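Local coordinates for protein neuraminidase (Influenza A virus, PDB 4K3Y) that forms the tetrameric neuraminidase-like surface spike of a bat influenza A virus, a six-bladed beta propeller that probably lacks the sialidase activity of classical neuraminidases, at residues L9-N14 against S148-D153; T198-S203 against L321-Y326; T243-D248 against I280-K285. All blocks are in the same frame, centred on the assembly; numbering follows the deposited sequence.

Contact 1. Residues L9-N14 against S148-D153; sequences LVLGEN and SCICND
Asn152 OD1 accepts a hydrogen bond from the backbone N of Leu11 at 2.8 Å, with an N-H...O angle of 161°, and also lies 3.7 Å from CG of that leucine. CG of Asn152 stands anti to its own backbone N (chi1 -152°), on the side facing residues 9-14. OD1 also sits 3.2 Å from CA of Val10. One residue further on, the backbone N of Asp153 donates to the carbonyl O of Leu9 at 2.7 Å. Beside these bonds the two leucines converge on one carbonyl: CD2 of Leu9 lies 3.8 Å and CD1 of Leu11 3.9 Å from O of Cys151. CD1 of Leu11 is also 4.4 Å from CG2 of Ile150.

In the second shell, a disulfide to Cys156 ties Cys151 to the next strand of its blade, Gly12 N binds Gln332 OE1, and Glu13 OE2 bonds to Tyr201 OH. The N-terminal segment, 98° from the direction of 150-153, is pinned to the end of the first strand of a propeller blade. Both bonds use main-chain atoms of 9-14, so the polar attachment rests on that backbone's course, while its leucines pack against the Cys151 carbonyl and, loosely, Ile150.

Contact 2. Residues T198-S203 against L321-Y326; sequences TCYYTS and LYQPAY
Thr198 and Leu321 are the nearest CA pair, 5.6 Å apart, and the two segments run 30° apart, separating to 6.6 Å between CA of Tyr200 and CA of Tyr322. Gln323 spans the widening gap with its primary amide. Its NE2 donates to the carbonyl O of Tyr201 at 2.7 Å, and that oxygen lies only 3° out of the Gln323 amide plane. Its OE1 accepts from the backbone N of Tyr201 at 2.9 Å, the donor N tilted 34° from the plane of the Gln323 carbonyl. One residue's N-H and C=O are thereby both engaged by one side chain, the N-H approaching OE1 from the side. The reach comes from a CG anti to the carbonyl carbon and a chain extended beyond CG. CD of Gln323 also packs 3.8 Å from CB of Tyr200.

Leu321 fills the narrower part. Its CD2 rests 3.7 Å from CD1 of Tyr200, the two side chains lying alongside and pointing the same way, and its CB is 3.7 Å from O of Cys199. CG2 of Thr198 comes up to the backbone N of Leu321.

Strands 197-202 and 315-322 are the inner strands of two blades, facing each other near the propeller axis. Strand 205-211 flanks the first and strand 335-343 the second, while Tyr200 OH bonds to Glu270 O in the turn after strand 268-269 of the intervening blade.

Contact 3. Residues T243-D248 against I280-K285; sequences TPRGID and INPGSK
Pro282 packs over one face of the Arg245 guanidinium, its CG above the centre of the group and 3.5 Å from CZ. The two side chains cross at about a right angle, and the aliphatic part joins in as well, with CG of Arg245 3.8 Å from CG of Pro282. The arginine chain runs extended from CG to NE, and Pro282 touches it at both ends of that run, at CG and at the guanidinium.

Further van der Waals contacts come from Thr243, whose CG2 reaches CB of Pro282 at 4.0 Å, O of Pro282 at 3.8 Å and, more loosely, CE of Lys285 at 4.3 Å.

Residues 280-285 form the hairpin loop between strands 273-279 and 286-294 of one propeller blade. Residues 243-248 belong to the long connection that enters this blade from strand 230-233 of the preceding one, so the contact lays the linker against the blade's own turn.

Among the polar groups, NH1 of Arg245 donates to the carbonyl O of Ile279, and NH2 lies 3.1 Å from O of Ile280. Nearby, Asp248 OD1 forms a salt bridge with Arg278. The Arg245 side chain is about 7 Å from the calcium ion held at Asn212, Asp216 and Gly262.

How the contacts relate
Contact 2 is the buried one, nearest the centre of the chain; contacts 1 and 3 are partly buried and lie farther out. Contacts 1 and 2 form one continuous patch, their centres 6 Å apart: Thr202 OG1 of contact 2 probably hydrogen-bonds to the carbonyl O of Glu13 of contact 1, and CD1 of Leu11 packs on CB of Tyr201. Contact 3 stands apart on the opposite side of the chain's centre, about 13 Å from contact 2 between nearest atoms, though in sequence it is nested within the loop that contact 2 closes. Side-chain amides bonded to backbone serve both contacts 1 and 2, Asn152 in one and Gln323 in the other, whereas contact 3 rests on a proline packed over a guanidinium.

Contact 1. Residues L9-N14 against S148-D153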
ATOM      1  N   LEU C   9       8.999   7.925  22.174  1.00 87.77           N
ATOM      2  CA  LEU C   9       8.679   9.268  21.710  1.00 80.45           C
ATOM      3  C   LEU C   9       8.873  10.303  22.819  1.00 87.76           C
ATOM      4  O   LEU C   9       8.355  10.159  23.940  1.00 84.68           O
ATOM      5  CB  LEU C   9       7.242   9.326  21.175  1.00 77.36           C
ATOM      6  CG  LEU C   9       6.819  10.614  20.445  1.00 70.74           C
ATOM      7  CD1 LEU C   9       6.014  10.288  19.206  1.00 63.55           C
ATOM      8  CD2 LEU C   9       6.028  11.549  21.355  1.00 58.99           C
ATOM      9  N   VAL C  10       9.630  11.347  22.491  1.00 89.59           N
ATOM     10  CA  VAL C  10       9.896  12.421  23.435  1.00 91.37           C
ATOM     11  C   VAL C  10       9.692  13.793  22.783  1.00 84.55           C
ATOM     12  O   VAL C  10      10.255  14.101  21.727  1.00 70.38           O
ATOM     13  CB  VAL C  10      11.297  12.283  24.082  1.00 82.42           C
ATOM     14  CG1 VAL C  10      12.335  11.943  23.028  1.00 90.37           C
ATOM     15  CG2 VAL C  10      11.668  13.547  24.845  1.00 79.19           C
ATOM     16  N   LEU C  11       8.855  14.599  23.428  1.00 80.59           N
ATOM     17  CA  LEU C  11       8.464  15.897  22.909  1.00 81.91           C
ATOM     18  C   LEU C  11       9.407  16.985  23.406  1.00 85.63           C
ATOM     19  O   LEU C  11      10.011  16.851  24.479  1.00 92.51           O
ATOM     20  CB  LEU C  11       7.037  16.228  23.363  1.00 78.48           C
ATOM     21  CG  LEU C  11       5.915  15.235  23.050  1.00 75.28           C
ATOM     22  CD1 LEU C  11       4.645  15.624  23.793  1.00 64.36           C
ATOM     23  CD2 LEU C  11       5.650  15.160  21.553  1.00 78.35           C
ATOM     24  N   GLY C  12       9.520  18.061  22.628  1.00 77.57           N
ATOM     25  CA  GLY C  12      10.273  19.233  23.039  1.00 77.42           C
ATOM     26  C   GLY C  12       9.717  19.830  24.319  1.00 75.02           C
ATOM     27  O   GLY C  12       8.501  19.905  24.514  1.00 72.86           O
ATOM     28  N   GLU C  13      10.609  20.247  25.207  1.00 84.08           N
ATOM     29  CA  GLU C  13      10.180  20.889  26.435  1.00 79.34           C
ATOM     30  C   GLU C  13       9.751  22.313  26.135  1.00 77.10           C
ATOM     31  O   GLU C  13       8.913  22.889  26.845  1.00 84.17           O
ATOM     32  CB  GLU C  13      11.294  20.860  27.482  1.00 73.52           C
ATOM     33  CG  GLU C  13      11.612  19.462  27.980  1.00 80.19           C
ATOM     34  CD  GLU C  13      10.464  18.838  28.754  1.00 91.42           C
ATOM     35  OE1 GLU C  13       9.703  19.594  29.411  1.00 91.50           O
ATOM     36  OE2 GLU C  13      10.327  17.593  28.704  1.00 92.04           O
ATOM     37  N   ASN C  14      10.310  22.876  25.069  1.00 68.96           N
ATOM     38  CA  ASN C  14       9.971  24.244  24.702  1.00 78.16           C
ATOM     39  C   ASN C  14       9.222  24.402  23.377  1.00 73.51           C
ATOM     40  O   ASN C  14       9.679  23.959  22.312  1.00 73.95           O
ATOM     41  CB  ASN C  14      11.204  25.149  24.780  1.00 91.03           C
ATOM     42  CG  ASN C  14      11.381  25.755  26.159  1.00102.83           C
ATOM     43  OD1 ASN C  14      10.403  26.013  26.873  1.00102.99           O
ATOM     44  ND2 ASN C  14      12.628  25.981  26.545  1.00 98.50           N
ATOM     45  N   SER C 148      -6.430  13.473  20.658  1.00 60.12           N
ATOM     46  CA  SER C 148      -5.198  12.764  20.916  1.00 50.79           C
ATOM     47  C   SER C 148      -4.950  12.636  22.415  1.00 53.89           C
ATOM     48  O   SER C 148      -5.185  13.605  23.168  1.00 55.84           O
ATOM     49  CB  SER C 148      -4.030  13.497  20.264  1.00 49.44           C
ATOM     50  OG  SER C 148      -2.823  12.774  20.442  1.00 67.72           O
ATOM     51  N   CYS C 149      -4.517  11.451  22.861  1.00 44.51           N
ATOM     52  CA  CYS C 149      -3.919  11.332  24.196  1.00 63.04           C
ATOM     53  C   CYS C 149      -2.474  11.837  24.122  1.00 68.24           C
ATOM     54  O   CYS C 149      -1.934  12.095  23.030  1.00 67.80           O
ATOM     55  CB  CYS C 149      -3.884   9.870  24.691  1.00 59.36           C
ATOM     56  SG  CYS C 149      -4.804   8.629  23.776  1.00107.31           S
ATOM     57  N   ILE C 150      -1.855  12.000  25.286  1.00 66.34           N
ATOM     58  CA  ILE C 150      -0.480  12.487  25.327  1.00 66.24           C
ATOM     59  C   ILE C 150       0.495  11.404  25.794  1.00 66.66           C
ATOM     60  O   ILE C 150       0.328  10.819  26.863  1.00 74.41           O
ATOM     61  CB  ILE C 150      -0.348  13.731  26.215  1.00 66.58           C
ATOM     62  CG1 ILE C 150      -1.471  14.734  25.882  1.00 69.72           C
ATOM     63  CG2 ILE C 150       1.039  14.356  26.035  1.00 65.15           C
ATOM     64  CD1 ILE C 150      -1.340  15.434  24.520  1.00 57.54           C
ATOM     65  N   CYS C 151       1.501  11.134  24.969  1.00 73.79           N
ATOM     66  CA  CYS C 151       2.594  10.238  25.332  1.00 76.19           C
ATOM     67  C   CYS C 151       3.880  11.015  25.476  1.00 78.94           C
ATOM     68  O   CYS C 151       4.193  11.890  24.665  1.00 76.63           O
ATOM     69  CB  CYS C 151       2.828   9.179  24.259  1.00 65.37           C
ATOM     70  SG  CYS C 151       1.507   8.004  24.092  1.00 84.29           S
ATOM     71  N   ASN C 152       4.647  10.685  26.502  1.00 77.70           N
ATOM     72  CA  ASN C 152       6.002  11.196  26.571  1.00 76.60           C
ATOM     73  C   ASN C 152       6.920  10.244  27.304  1.00 79.74           C
ATOM     74  O   ASN C 152       6.658   9.885  28.458  1.00 68.93           O
ATOM     75  CB  ASN C 152       6.035  12.578  27.213  1.00 75.57           C
ATOM     76  CG  ASN C 152       7.195  13.410  26.724  1.00 81.22           C
ATOM     77  OD1 ASN C 152       7.684  13.223  25.605  1.00 80.58           O
ATOM     78  ND2 ASN C 152       7.654  14.334  27.566  1.00 75.64           N
ATOM     79  N   ASP C 153       7.980   9.824  26.610  1.00 78.41           N
ATOM     80  CA  ASP C 153       9.011   8.985  27.200  1.00 81.34           C
ATOM     81  C   ASP C 153       8.401   7.693  27.755  1.00 79.01           C
ATOM     82  O   ASP C 153       8.614   7.350  28.924  1.00 69.14           O
ATOM     83  CB  ASP C 153       9.737   9.768  28.302  1.00 83.25           C
ATOM     84  CG  ASP C 153      11.124   9.229  28.586  1.00112.10           C
ATOM     85  OD1 ASP C 153      11.744   8.637  27.675  1.00117.64           O
ATOM     86  OD2 ASP C 153      11.605   9.409  29.722  1.00121.06           O
TER

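Contact 2. Residues T198-S203 against L321-Y326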
ATOM      1  N   THR C 198      -8.750  18.584  25.014  1.00 58.71           N
ATOM      2  CA  THR C 198      -7.682  18.498  24.023  1.00 61.28           C
ATOM      3  C   THR C 198      -6.442  19.037  24.688  1.00 59.05           C
ATOM      4  O   THR C 198      -6.486  20.030  25.428  1.00 65.70           O
ATOM      5  CB  THR C 198      -7.965  19.304  22.735  1.00 67.42           C
ATOM      6  OG1 THR C 198      -8.674  20.509  23.061  1.00 62.46           O
ATOM      7  CG2 THR C 198      -8.802  18.504  21.809  1.00 82.68           C
ATOM      8  N   CYS C 199      -5.326  18.386  24.426  1.00 58.86           N
ATOM      9  CA  CYS C 199      -4.169  18.619  25.261  1.00 61.75           C
ATOM     10  C   CYS C 199      -2.903  18.888  24.464  1.00 70.57           C
ATOM     11  O   CYS C 199      -2.815  18.553  23.284  1.00 72.67           O
ATOM     12  CB  CYS C 199      -3.978  17.428  26.210  1.00 59.43           C
ATOM     13  SG  CYS C 199      -5.494  16.905  27.077  1.00 80.19           S
ATOM     14  N   TYR C 200      -1.926  19.501  25.124  1.00 76.02           N
ATOM     15  CA  TYR C 200      -0.577  19.625  24.580  1.00 65.00           C
ATOM     16  C   TYR C 200       0.428  19.514  25.718  1.00 61.34           C
ATOM     17  O   TYR C 200       0.084  19.692  26.883  1.00 71.85           O
ATOM     18  CB  TYR C 200      -0.406  20.939  23.816  1.00 60.87           C
ATOM     19  CG  TYR C 200      -0.532  22.188  24.659  1.00 67.36           C
ATOM     20  CD1 TYR C 200      -1.779  22.717  24.985  1.00 66.38           C
ATOM     21  CD2 TYR C 200       0.597  22.852  25.110  1.00 57.67           C
ATOM     22  CE1 TYR C 200      -1.884  23.866  25.753  1.00 66.30           C
ATOM     23  CE2 TYR C 200       0.500  23.993  25.876  1.00 67.11           C
ATOM     24  CZ  TYR C 200      -0.742  24.495  26.194  1.00 71.41           C
ATOM     25  OH  TYR C 200      -0.840  25.631  26.950  1.00 84.50           O
ATOM     26  N   TYR C 201       1.669  19.201  25.384  1.00 60.34           N
ATOM     27  CA  TYR C 201       2.726  19.130  26.391  1.00 63.73           C
ATOM     28  C   TYR C 201       3.718  20.274  26.215  1.00 69.06           C
ATOM     29  O   TYR C 201       4.160  20.562  25.094  1.00 74.73           O
ATOM     30  CB  TYR C 201       3.479  17.792  26.287  1.00 62.29           C
ATOM     31  CG  TYR C 201       4.663  17.669  27.222  1.00 66.83           C
ATOM     32  CD1 TYR C 201       4.480  17.278  28.542  1.00 73.00           C
ATOM     33  CD2 TYR C 201       5.960  17.948  26.791  1.00 67.19           C
ATOM     34  CE1 TYR C 201       5.547  17.165  29.412  1.00 80.50           C
ATOM     35  CE2 TYR C 201       7.042  17.840  27.658  1.00 70.11           C
ATOM     36  CZ  TYR C 201       6.828  17.445  28.970  1.00 83.76           C
ATOM     37  OH  TYR C 201       7.880  17.326  29.860  1.00 79.69           O
ATOM     38  N   THR C 202       4.056  20.930  27.317  1.00 67.28           N
ATOM     39  CA  THR C 202       5.238  21.776  27.329  1.00 82.34           C
ATOM     40  C   THR C 202       5.669  22.050  28.761  1.00 79.59           C
ATOM     41  O   THR C 202       4.833  22.021  29.668  1.00 80.12           O
ATOM     42  CB  THR C 202       5.002  23.094  26.573  1.00 87.72           C
ATOM     43  OG1 THR C 202       6.247  23.787  26.408  1.00 93.49           O
ATOM     44  CG2 THR C 202       4.000  23.968  27.322  1.00 81.37           C
ATOM     45  N   SER C 203       6.971  22.287  28.954  1.00 81.97           N
ATOM     46  CA  SER C 203       7.531  22.704  30.248  1.00 82.20           C
ATOM     47  C   SER C 203       7.210  21.745  31.392  1.00 81.12           C
ATOM     48  O   SER C 203       6.966  22.178  32.523  1.00 77.74           O
ATOM     49  CB  SER C 203       7.056  24.119  30.619  1.00 88.47           C
ATOM     50  OG  SER C 203       7.639  25.107  29.784  1.00 95.59           O
ATOM     51  N   LEU C 321      -6.397  19.937  19.551  1.00 61.23           N
ATOM     52  CA  LEU C 321      -4.953  20.195  19.472  1.00 54.95           C
ATOM     53  C   LEU C 321      -4.129  18.940  19.136  1.00 61.46           C
ATOM     54  O   LEU C 321      -4.554  17.813  19.417  1.00 62.27           O
ATOM     55  CB  LEU C 321      -4.479  20.752  20.814  1.00 64.93           C
ATOM     56  CG  LEU C 321      -4.014  22.196  20.968  1.00 63.97           C
ATOM     57  CD1 LEU C 321      -4.594  23.111  19.898  1.00 48.30           C
ATOM     58  CD2 LEU C 321      -4.396  22.664  22.366  1.00 53.06           C
ATOM     59  N   TYR C 322      -2.948  19.135  18.543  1.00 66.66           N
ATOM     60  CA  TYR C 322      -1.997  18.029  18.344  1.00 54.12           C
ATOM     61  C   TYR C 322      -0.562  18.512  18.149  1.00 56.33           C
ATOM     62  O   TYR C 322      -0.344  19.580  17.574  1.00 64.37           O
ATOM     63  CB  TYR C 322      -2.430  17.105  17.195  1.00 46.12           C
ATOM     64  CG  TYR C 322      -2.289  17.670  15.798  1.00 54.40           C
ATOM     65  CD1 TYR C 322      -3.271  18.507  15.255  1.00 59.04           C
ATOM     66  CD2 TYR C 322      -1.192  17.339  15.002  1.00 48.73           C
ATOM     67  CE1 TYR C 322      -3.152  19.019  13.961  1.00 62.40           C
ATOM     68  CE2 TYR C 322      -1.065  17.841  13.704  1.00 51.46           C
ATOM     69  CZ  TYR C 322      -2.047  18.677  13.190  1.00 70.53           C
ATOM     70  OH  TYR C 322      -1.915  19.173  11.912  1.00 72.60           O
ATOM     71  N   GLN C 323       0.402  17.727  18.641  1.00 55.61           N
ATOM     72  CA  GLN C 323       1.832  18.030  18.465  1.00 50.71           C
ATOM     73  C   GLN C 323       2.558  17.007  17.578  1.00 57.92           C
ATOM     74  O   GLN C 323       2.666  15.830  17.939  1.00 62.74           O
ATOM     75  CB  GLN C 323       2.524  18.108  19.823  1.00 42.14           C
ATOM     76  CG  GLN C 323       2.130  19.327  20.639  1.00 49.51           C
ATOM     77  CD  GLN C 323       2.517  19.205  22.117  1.00 65.64           C
ATOM     78  OE1 GLN C 323       2.246  18.181  22.773  1.00 67.41           O
ATOM     79  NE2 GLN C 323       3.151  20.254  22.649  1.00 55.96           N
ATOM     80  N   PRO C 324       3.056  17.450  16.409  1.00 69.70           N
ATOM     81  CA  PRO C 324       3.849  16.580  15.526  1.00 60.86           C
ATOM     82  C   PRO C 324       5.194  16.277  16.181  1.00 63.19           C
ATOM     83  O   PRO C 324       5.744  17.190  16.806  1.00 67.03           O
ATOM     84  CB  PRO C 324       4.069  17.449  14.277  1.00 54.05           C
ATOM     85  CG  PRO C 324       3.087  18.563  14.376  1.00 70.97           C
ATOM     86  CD  PRO C 324       2.889  18.799  15.843  1.00 75.38           C
ATOM     87  N   ALA C 325       5.712  15.052  16.065  1.00 72.39           N
ATOM     88  CA  ALA C 325       7.020  14.761  16.655  1.00 77.10           C
ATOM     89  C   ALA C 325       7.888  13.806  15.843  1.00 81.10           C
ATOM     90  O   ALA C 325       8.518  12.892  16.396  1.00 86.72           O
ATOM     91  CB  ALA C 325       6.876  14.270  18.099  1.00 80.03           C
ATOM     92  N   TYR C 326       7.903  14.012  14.530  1.00 81.16           N
ATOM     93  CA  TYR C 326       8.938  13.429  13.677  1.00 89.80           C
ATOM     94  C   TYR C 326       9.851  14.575  13.240  1.00 92.80           C
ATOM     95  O   TYR C 326      10.309  14.673  12.094  1.00 73.78           O
ATOM     96  CB  TYR C 326       8.349  12.643  12.510  1.00 78.72           C
ATOM     97  CG  TYR C 326       7.235  13.335  11.749  1.00 89.64           C
ATOM     98  CD1 TYR C 326       5.924  13.343  12.226  1.00 85.50           C
ATOM     99  CD2 TYR C 326       7.492  13.955  10.534  1.00 88.46           C
ATOM    100  CE1 TYR C 326       4.910  13.967  11.515  1.00 76.91           C
ATOM    101  CE2 TYR C 326       6.492  14.573   9.820  1.00 86.60           C
ATOM    102  CZ  TYR C 326       5.202  14.579  10.310  1.00 87.18           C
ATOM    103  OH  TYR C 326       4.215  15.205   9.580  1.00 84.94           O
TER

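Contact 3. Residues T243-D248 against I280-K285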
ATOM      1  N   THR C 243     -19.176  27.333  22.432  1.00 50.57           N
ATOM      2  CA  THR C 243     -20.330  27.537  21.577  1.00 48.67           C
ATOM      3  C   THR C 243     -21.308  26.436  21.969  1.00 60.60           C
ATOM      4  O   THR C 243     -21.002  25.254  21.798  1.00 64.26           O
ATOM      5  CB  THR C 243     -19.971  27.400  20.082  1.00 51.85           C
ATOM      6  OG1 THR C 243     -19.078  28.457  19.695  1.00 58.62           O
ATOM      7  CG2 THR C 243     -21.239  27.455  19.216  1.00 48.27           C
ATOM      8  N   PRO C 244     -22.506  26.809  22.457  1.00 67.54           N
ATOM      9  CA  PRO C 244     -23.064  28.168  22.508  1.00 66.93           C
ATOM     10  C   PRO C 244     -22.453  29.083  23.554  1.00 58.84           C
ATOM     11  O   PRO C 244     -21.623  28.642  24.373  1.00 54.34           O
ATOM     12  CB  PRO C 244     -24.521  27.925  22.875  1.00 41.17           C
ATOM     13  CG  PRO C 244     -24.508  26.667  23.644  1.00 51.50           C
ATOM     14  CD  PRO C 244     -23.442  25.818  23.023  1.00 65.23           C
ATOM     15  N   ARG C 245     -22.896  30.345  23.516  1.00 54.47           N
ATOM     16  CA  ARG C 245     -22.383  31.405  24.378  1.00 52.38           C
ATOM     17  C   ARG C 245     -23.174  32.695  24.154  1.00 61.61           C
ATOM     18  O   ARG C 245     -23.870  32.846  23.150  1.00 67.50           O
ATOM     19  CB  ARG C 245     -20.886  31.640  24.097  1.00 49.90           C
ATOM     20  CG  ARG C 245     -20.582  32.218  22.713  1.00 49.68           C
ATOM     21  CD  ARG C 245     -19.115  32.622  22.594  1.00 61.68           C
ATOM     22  NE  ARG C 245     -18.861  33.420  21.391  1.00 63.48           N
ATOM     23  CZ  ARG C 245     -18.534  32.910  20.212  1.00 64.16           C
ATOM     24  NH1 ARG C 245     -18.403  31.596  20.067  1.00 70.55           N
ATOM     25  NH2 ARG C 245     -18.336  33.710  19.181  1.00 68.93           N
ATOM     26  N   GLY C 246     -23.063  33.630  25.085  1.00 62.29           N
ATOM     27  CA  GLY C 246     -23.668  34.931  24.888  1.00 62.52           C
ATOM     28  C   GLY C 246     -22.656  35.982  24.453  1.00 74.96           C
ATOM     29  O   GLY C 246     -21.630  35.646  23.853  1.00 72.64           O
ATOM     30  N   ILE C 247     -22.944  37.249  24.755  1.00 69.37           N
ATOM     31  CA  ILE C 247     -22.050  38.362  24.418  1.00 74.06           C
ATOM     32  C   ILE C 247     -20.713  38.248  25.157  1.00 71.69           C
ATOM     33  O   ILE C 247     -20.657  37.704  26.266  1.00 65.68           O
ATOM     34  CB  ILE C 247     -22.721  39.728  24.757  1.00 95.69           C
ATOM     35  CG1 ILE C 247     -24.108  39.799  24.130  1.00 96.62           C
ATOM     36  CG2 ILE C 247     -21.881  40.914  24.277  1.00101.31           C
ATOM     37  CD1 ILE C 247     -24.666  41.204  24.037  1.00109.31           C
ATOM     38  N   ASP C 248     -19.633  38.739  24.545  1.00 72.30           N
ATOM     39  CA  ASP C 248     -18.355  38.833  25.248  1.00 65.92           C
ATOM     40  C   ASP C 248     -18.499  39.712  26.504  1.00 75.08           C
ATOM     41  O   ASP C 248     -19.276  40.667  26.514  1.00 71.17           O
ATOM     42  CB  ASP C 248     -17.264  39.362  24.315  1.00 68.95           C
ATOM     43  CG  ASP C 248     -16.734  38.288  23.360  1.00 83.13           C
ATOM     44  OD1 ASP C 248     -16.945  37.079  23.646  1.00 82.87           O
ATOM     45  OD2 ASP C 248     -16.097  38.658  22.334  1.00 67.08           O
ATOM     46  N   ILE C 280     -17.127  31.731  15.127  1.00 58.54           N
ATOM     47  CA  ILE C 280     -17.384  33.165  15.072  1.00 50.27           C
ATOM     48  C   ILE C 280     -18.851  33.518  15.349  1.00 54.02           C
ATOM     49  O   ILE C 280     -19.137  34.348  16.211  1.00 42.93           O
ATOM     50  CB  ILE C 280     -16.891  33.772  13.749  1.00 62.25           C
ATOM     51  CG1 ILE C 280     -15.406  33.440  13.557  1.00 51.64           C
ATOM     52  CG2 ILE C 280     -17.134  35.302  13.721  1.00 36.50           C
ATOM     53  CD1 ILE C 280     -14.844  33.901  12.235  1.00 48.85           C
ATOM     54  N   ASN C 281     -19.775  32.894  14.627  1.00 58.02           N
ATOM     55  CA  ASN C 281     -21.190  33.086  14.904  1.00 59.32           C
ATOM     56  C   ASN C 281     -21.713  31.881  15.659  1.00 59.32           C
ATOM     57  O   ASN C 281     -21.888  30.827  15.071  1.00 60.76           O
ATOM     58  CB  ASN C 281     -21.993  33.280  13.608  1.00 84.97           C
ATOM     59  CG  ASN C 281     -21.388  34.334  12.682  1.00103.72           C
ATOM     60  OD1 ASN C 281     -20.173  34.555  12.664  1.00 95.62           O
ATOM     61  ND2 ASN C 281     -22.242  34.981  11.895  1.00109.14           N
ATOM     62  N   PRO C 282     -21.981  32.023  16.967  1.00 58.52           N
ATOM     63  CA  PRO C 282     -22.428  30.804  17.656  1.00 62.32           C
ATOM     64  C   PRO C 282     -23.824  30.319  17.191  1.00 58.20           C
ATOM     65  O   PRO C 282     -24.217  29.178  17.497  1.00 65.33           O
ATOM     66  CB  PRO C 282     -22.460  31.222  19.138  1.00 63.28           C
ATOM     67  CG  PRO C 282     -21.827  32.595  19.194  1.00 56.14           C
ATOM     68  CD  PRO C 282     -22.037  33.203  17.845  1.00 51.85           C
ATOM     69  N   GLY C 283     -24.552  31.167  16.453  1.00 44.89           N
ATOM     70  CA  GLY C 283     -25.895  30.835  15.993  1.00 49.84           C
ATOM     71  C   GLY C 283     -25.894  29.849  14.839  1.00 67.67           C
ATOM     72  O   GLY C 283     -26.176  28.666  15.016  1.00 77.72           O
ATOM     73  N   SER C 284     -25.612  30.348  13.639  1.00 70.44           N
ATOM     74  CA  SER C 284     -25.280  29.497  12.508  1.00 65.20           C
ATOM     75  C   SER C 284     -23.845  29.231  12.819  1.00 80.31           C
ATOM     76  O   SER C 284     -23.103  30.194  13.018  1.00110.74           O
ATOM     77  CB  SER C 284     -25.325  30.314  11.229  1.00 64.33           C
ATOM     78  OG  SER C 284     -24.331  31.340  11.253  1.00 60.54           O
ATOM     79  N   LYS C 285     -23.414  27.978  12.885  1.00 59.95           N
ATOM     80  CA  LYS C 285     -22.045  27.741  13.376  1.00 62.07           C
ATOM     81  C   LYS C 285     -20.959  28.061  12.327  1.00 58.82           C
ATOM     82  O   LYS C 285     -20.197  27.184  11.906  1.00 60.61           O
ATOM     83  CB  LYS C 285     -21.902  26.329  13.951  1.00 57.74           C
ATOM     84  CG  LYS C 285     -22.598  26.145  15.304  1.00 68.99           C
ATOM     85  CD  LYS C 285     -22.588  24.678  15.761  1.00 87.66           C
ATOM     86  CE  LYS C 285     -23.466  24.477  16.993  1.00103.89           C
ATOM     87  NZ  LYS C 285     -24.619  23.569  16.716  1.00109.26           N
TER